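Local coordinates for protein possible thiamine biosynthesis enzyme (Candida albicans, PDB 2X7Q) that is of unknown molecular function but adopts the periplasmic binding protein fold and probably binds a small solute, possibly linked to thiamine biosynthesis, at residues A[175-178]-A[179-182]; A[122-125]-A[126-130]. The protein carries 1 engineered substitution. All coordinates share one frame; numbering follows the deposited sequence.

In the fold
Following the chain from the N terminus, interaction 2 comes first: strand 120-123 runs out into a tight turn and the chain enters helix 129-141, the opening of a beta-alpha-beta unit that returns in strand 148-151. Interaction 1 follows in series, neither nested in it nor crossing it, where strand 173-177 passes straight into helix 178-186. Both close short local loops at strand-to-helix junctions, and since strands 120-123 and 173-177 lie side by side in one mixed five-stranded sheet, the two junctions become neighbours. They touch directly: Met175 O packs on Ser130 CB, and the Trp176 ring reaches Ser124 CB. Together they tie two helices to one sheet of the binding-protein fold.

Interaction 1 (A[175-178]-A[179-182]); sequences MWEY and FTSK
The ring of Tyr178 sets its edge against the face of Phe179, a T-shaped pair in which Tyr178 CD2 lies over the centre of the Phe179 ring, with the planes at 76°. This pair sits where strand 173-177 turns into helix 178-186, and Glu177, the last residue of the strand, is the helix N-cap. Its CG stands anti to the backbone N (chi1 -167°) and the chain then bends at chi2, which brings the carboxylate back over the first turn. There Glu177 OE2 accepts from Phe179 N at 2.8 Å, the donor lying above the carboxylate plane, while Glu177 OE1 takes the Thr180 hydroxyl OG1 on its anti lone pair at 2.6 Å and a weak, bent bond from Thr180 N. Phe179 turns its ring edge to OE2, nearly coplanar with the carboxylate. OE2 also bonds a glycerol, probably from the crystallisation liquor, that may mark a pocket of this binding-protein fold, and Tyr250 is a second partner of Thr180 OG1. Trp258 makes a further edge-to-face pair with Phe179. Lys182 lays its aliphatic chain by the Tyr178 hydroxyl, CE 3.6 Å from OH, and sends NZ on to a salt bridge with Asp254. Ser181 tucks its hydroxyl beside Trp176: OG lies 3.4 Å from Trp176 CB and donates to Glu177 O at 3.0 Å, from above the carbonyl plane.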
HETATM    1  N   MSE A 175      -0.738   4.620  13.660  1.00  9.32           N
HETATM    2  CA  MSE A 175      -0.135   5.189  12.462  1.00  9.76           C
HETATM    3  C   MSE A 175      -1.041   5.000  11.246  1.00  9.65           C
HETATM    4  O   MSE A 175      -1.568   3.909  11.010  1.00  9.85           O
HETATM    5  CB  MSE A 175       1.241   4.569  12.209  1.00  9.77           C
HETATM    6  CG  MSE A 175       2.208   4.735  13.361  1.00 13.22           C
HETATM    7 SE   MSE A 175       3.939   3.924  13.030  1.00 21.61          SE
HETATM    8  CE  MSE A 175       4.408   4.874  11.406  1.00 13.16           C
ATOM      9  N   TRP A 176      -1.220   6.069  10.478  1.00  9.90           N
ATOM     10  CA  TRP A 176      -2.098   6.034   9.316  1.00  9.93           C
ATOM     11  C   TRP A 176      -1.608   7.026   8.269  1.00  9.16           C
ATOM     12  O   TRP A 176      -0.913   7.989   8.594  1.00  9.67           O
ATOM     13  CB  TRP A 176      -3.532   6.363   9.735  1.00 10.26           C
ATOM     14  CG  TRP A 176      -4.577   5.668   8.919  1.00 10.10           C
ATOM     15  CD1 TRP A 176      -5.374   6.221   7.961  1.00 11.59           C
ATOM     16  CD2 TRP A 176      -4.940   4.280   8.992  1.00 10.98           C
ATOM     17  NE1 TRP A 176      -6.213   5.267   7.434  1.00 12.06           N
ATOM     18  CE2 TRP A 176      -5.965   4.073   8.047  1.00 11.54           C
ATOM     19  CE3 TRP A 176      -4.496   3.204   9.763  1.00 10.71           C
ATOM     20  CZ2 TRP A 176      -6.553   2.821   7.856  1.00 12.06           C
ATOM     21  CZ3 TRP A 176      -5.083   1.965   9.569  1.00 12.12           C
ATOM     22  CH2 TRP A 176      -6.099   1.784   8.624  1.00 11.57           C
ATOM     23  N   GLU A 177      -1.966   6.787   7.011  1.00  9.17           N
ATOM     24  CA  GLU A 177      -1.545   7.666   5.926  1.00 10.11           C
ATOM     25  C   GLU A 177      -1.898   9.115   6.253  1.00 10.41           C
ATOM     26  O   GLU A 177      -3.007   9.407   6.701  1.00  9.00           O
ATOM     27  CB  GLU A 177      -2.181   7.230   4.603  1.00 11.20           C
ATOM     28  CG  GLU A 177      -1.573   7.887   3.373  1.00 12.09           C
ATOM     29  CD  GLU A 177      -2.067   9.305   3.165  1.00 11.86           C
ATOM     30  OE1 GLU A 177      -3.300   9.503   3.109  1.00 12.49           O
ATOM     31  OE2 GLU A 177      -1.224  10.220   3.059  1.00 13.01           O
ATOM     32  N   TYR A 178      -0.944  10.015   6.036  1.00 10.41           N
ATOM     33  CA  TYR A 178      -1.088  11.413   6.441  1.00 10.62           C
ATOM     34  C   TYR A 178      -2.343  12.095   5.903  1.00 10.31           C
ATOM     35  O   TYR A 178      -3.201  12.518   6.676  1.00 10.03           O
ATOM     36  CB  TYR A 178       0.150  12.224   6.044  1.00  9.85           C
ATOM     37  CG  TYR A 178      -0.004  13.711   6.273  1.00 11.01           C
ATOM     38  CD1 TYR A 178      -0.011  14.238   7.560  1.00 11.21           C
ATOM     39  CD2 TYR A 178      -0.141  14.589   5.204  1.00 10.63           C
ATOM     40  CE1 TYR A 178      -0.155  15.594   7.775  1.00 10.83           C
ATOM     41  CE2 TYR A 178      -0.285  15.948   5.412  1.00 11.89           C
ATOM     42  CZ  TYR A 178      -0.292  16.445   6.699  1.00 11.36           C
ATOM     43  OH  TYR A 178      -0.435  17.799   6.913  1.00 12.66           O
ATOM     44  N   PHE A 179      -2.439  12.217   4.584  1.00 11.18           N
ATOM     45  CA  PHE A 179      -3.540  12.955   3.969  1.00 11.52           C
ATOM     46  C   PHE A 179      -4.905  12.358   4.290  1.00 11.27           C
ATOM     47  O   PHE A 179      -5.924  13.037   4.192  1.00 11.73           O
ATOM     48  CB  PHE A 179      -3.344  13.071   2.457  1.00 11.29           C
ATOM     49  CG  PHE A 179      -2.207  13.971   2.064  1.00 10.96           C
ATOM     50  CD1 PHE A 179      -2.378  15.344   2.019  1.00 11.22           C
ATOM     51  CD2 PHE A 179      -0.967  13.444   1.744  1.00 10.30           C
ATOM     52  CE1 PHE A 179      -1.332  16.175   1.662  1.00 11.89           C
ATOM     53  CE2 PHE A 179       0.083  14.268   1.386  1.00 12.25           C
ATOM     54  CZ  PHE A 179      -0.100  15.636   1.344  1.00 13.02           C
ATOM     55  N   THR A 180      -4.918  11.087   4.676  1.00 10.80           N
ATOM     56  CA  THR A 180      -6.153  10.427   5.076  1.00 11.75           C
ATOM     57  C   THR A 180      -6.515  10.819   6.506  1.00 11.86           C
ATOM     58  O   THR A 180      -7.685  10.827   6.884  1.00 11.17           O
ATOM     59  CB  THR A 180      -6.029   8.892   4.973  1.00 11.57           C
ATOM     60  OG1 THR A 180      -5.704   8.525   3.626  1.00 12.72           O
ATOM     61  CG2 THR A 180      -7.332   8.219   5.373  1.00 12.49           C
ATOM     62  N   SER A 181      -5.495  11.154   7.290  1.00 11.17           N
ATOM     63  CA  SER A 181      -5.676  11.527   8.688  1.00 10.93           C
ATOM     64  C   SER A 181      -5.785  13.038   8.853  1.00 12.49           C
ATOM     65  O   SER A 181      -6.219  13.527   9.896  1.00 12.28           O
ATOM     66  CB  SER A 181      -4.505  11.011   9.527  1.00 10.92           C
ATOM     67  OG  SER A 181      -4.318   9.616   9.363  1.00 10.66           O
ATOM     68  N   LYS A 182      -5.388  13.772   7.820  1.00 11.84           N
ATOM     69  CA  LYS A 182      -5.338  15.227   7.888  1.00 12.33           C
ATOM     70  C   LYS A 182      -6.692  15.828   8.248  1.00 12.53           C
ATOM     71  O   LYS A 182      -6.766  16.782   9.021  1.00 12.57           O
ATOM     72  CB  LYS A 182      -4.826  15.808   6.569  1.00 11.97           C
ATOM     73  CG  LYS A 182      -4.526  17.296   6.622  1.00 13.64           C
ATOM     74  CD  LYS A 182      -3.884  17.777   5.333  1.00 13.69           C
ATOM     75  CE  LYS A 182      -3.419  19.217   5.453  1.00 16.10           C
ATOM     76  NZ  LYS A 182      -4.538  20.148   5.747  1.00 18.23           N
TER

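Interaction 2 (A[122-125]-A[126-130]); sequences GVSR and IGSGS
Val123, the last residue of strand 120-123, rests its CB on the hydroxyl OG of Ser130 at 3.6 Å, and its CG1 packs against the Ser130 carbonyl. Ser124 follows, its N giving a long, weak bond to Ser130 OG; its own hydroxyl is hydrogen-bonded to a water, and that water accepts from Ser130 N. Arg125 starts a type II beta turn that closes at Ser128, with Gly127 at the third position. Here Arg125 O accepts twice: from Ser128 OG at 2.7 Å, tilted 15° from the carbonyl plane, and from Ser128 N at 3.3 Å, above that plane. In one of its two modelled conformers, with chi1 at 69°, the Arg125 side chain folds back across the turn, and Ser128 CB sits 3.4 Å above the plane of the Arg125 guanidinium, over its centre. Ser128 is the N-cap of helix 129-141, its OG capping Tyr131 N through a weak bond and also receiving Ser130 OG at 2.8 Å. A second water donates to both Gly122 O and Ser130 O. The hydroxyls of the buried Ser128 and Ser130 are thus bonded in series, and the relay ends on the Arg125 carbonyl, which grips the turn into this beta-alpha-beta unit's helix with two bonds.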
ATOM      1  N   GLY A 122      -2.045   1.115  18.701  1.00 10.84           N
ATOM      2  CA  GLY A 122      -3.253   0.664  18.038  1.00 11.12           C
ATOM      3  C   GLY A 122      -3.011   0.391  16.568  1.00 10.38           C
ATOM      4  O   GLY A 122      -2.439   1.220  15.857  1.00  9.47           O
ATOM      5  N   VAL A 123      -3.442  -0.780  16.111  1.00 10.14           N
ATOM      6  CA  VAL A 123      -3.280  -1.160  14.715  1.00 10.94           C
ATOM      7  C   VAL A 123      -4.584  -1.714  14.160  1.00 11.56           C
ATOM      8  O   VAL A 123      -5.386  -2.279  14.898  1.00 12.33           O
ATOM      9  CB  VAL A 123      -2.173  -2.214  14.537  1.00 10.93           C
ATOM     10  CG1 VAL A 123      -0.845  -1.688  15.054  1.00 11.18           C
ATOM     11  CG2 VAL A 123      -2.554  -3.507  15.243  1.00 11.62           C
ATOM     12  N   SER A 124      -4.798  -1.541  12.861  1.00 12.21           N
ATOM     13  CA  SER A 124      -5.962  -2.114  12.203  1.00 12.88           C
ATOM     14  C   SER A 124      -5.919  -3.630  12.346  1.00 13.77           C
ATOM     15  O   SER A 124      -6.875  -4.246  12.807  1.00 14.17           O
ATOM     16  CB  SER A 124      -5.991  -1.718  10.727  1.00 14.04           C
ATOM     17  OG  SER A 124      -4.819  -2.144  10.052  1.00 13.72           O
ATOM     18  N   ARG A 125      -4.793  -4.219  11.956  1.00 13.35           N
ATOM     19  CA  ARG A 125      -4.593  -5.661  12.053  0.60 14.39           C
ATOM     20  C   ARG A 125      -3.112  -5.972  12.221  1.00 14.32           C
ATOM     21  O   ARG A 125      -2.254  -5.162  11.866  1.00 13.08           O
ATOM     22  CB  ARG A 125      -5.140  -6.352  10.800  0.60 15.33           C
ATOM     23  CG  ARG A 125      -4.321  -6.062   9.559  0.60 15.90           C
ATOM     24  CD  ARG A 125      -5.078  -6.399   8.283  0.60 16.54           C
ATOM     25  NE  ARG A 125      -4.315  -5.996   7.109  0.60 17.77           N
ATOM     26  CZ  ARG A 125      -4.294  -4.760   6.623  0.60 17.32           C
ATOM     27  NH1 ARG A 125      -5.004  -3.805   7.206  0.60 17.03           N
ATOM     28  NH2 ARG A 125      -3.561  -4.479   5.553  0.60 16.78           N
ATOM     29  N   ILE A 126      -2.817  -7.153  12.753  1.00 14.73           N
ATOM     30  CA  ILE A 126      -1.434  -7.581  12.908  1.00 13.88           C
ATOM     31  C   ILE A 126      -0.818  -7.853  11.540  1.00 14.16           C
ATOM     32  O   ILE A 126      -1.382  -8.593  10.735  1.00 15.75           O
ATOM     33  CB  ILE A 126      -1.317  -8.848  13.775  1.00 14.01           C
ATOM     34  CG1 ILE A 126      -1.892  -8.597  15.168  1.00 14.62           C
ATOM     35  CG2 ILE A 126       0.134  -9.294  13.877  1.00 14.26           C
ATOM     36  CD1 ILE A 126      -1.148  -7.546  15.961  1.00 13.51           C
ATOM     37  N   GLY A 127       0.339  -7.250  11.278  1.00 12.93           N
ATOM     38  CA  GLY A 127       1.030  -7.444  10.015  1.00 13.84           C
ATOM     39  C   GLY A 127       0.726  -6.367   8.993  1.00 13.87           C
ATOM     40  O   GLY A 127       1.305  -6.358   7.910  1.00 14.47           O
ATOM     41  N   SER A 128      -0.182  -5.460   9.337  1.00 13.25           N
ATOM     42  CA  SER A 128      -0.543  -4.366   8.445  1.00 13.61           C
ATOM     43  C   SER A 128       0.544  -3.305   8.412  1.00 12.92           C
ATOM     44  O   SER A 128       1.560  -3.429   9.092  1.00 11.92           O
ATOM     45  CB  SER A 128      -1.859  -3.733   8.881  1.00 13.37           C
ATOM     46  OG  SER A 128      -1.736  -3.109  10.142  1.00 12.19           O
ATOM     47  N   GLY A 129       0.334  -2.271   7.604  1.00 12.15           N
ATOM     48  CA  GLY A 129       1.274  -1.169   7.522  1.00 12.01           C
ATOM     49  C   GLY A 129       1.382  -0.436   8.845  1.00 11.64           C
ATOM     50  O   GLY A 129       2.475  -0.073   9.276  1.00 12.11           O
ATOM     51  N   SER A 130       0.240  -0.220   9.490  1.00 11.46           N
ATOM     52  CA  SER A 130       0.202   0.464  10.778  1.00 11.47           C
ATOM     53  C   SER A 130       0.971  -0.324  11.836  1.00 12.00           C
ATOM     54  O   SER A 130       1.485   0.247  12.797  1.00 12.52           O
ATOM     55  CB  SER A 130      -1.243   0.670  11.232  1.00 11.70           C
ATOM     56  OG  SER A 130      -1.910  -0.565  11.402  1.00 11.94           O
TER
HETATM   57  O   HOH W   1      -0.199   1.909  14.343  1.00 10.89           O
HETATM   58  O   HOH W   2      -2.657  -0.426   8.257  1.00 14.10           O
HETATM   59  O   HOH W   3      -0.767  -6.582   5.564  1.00 17.19           O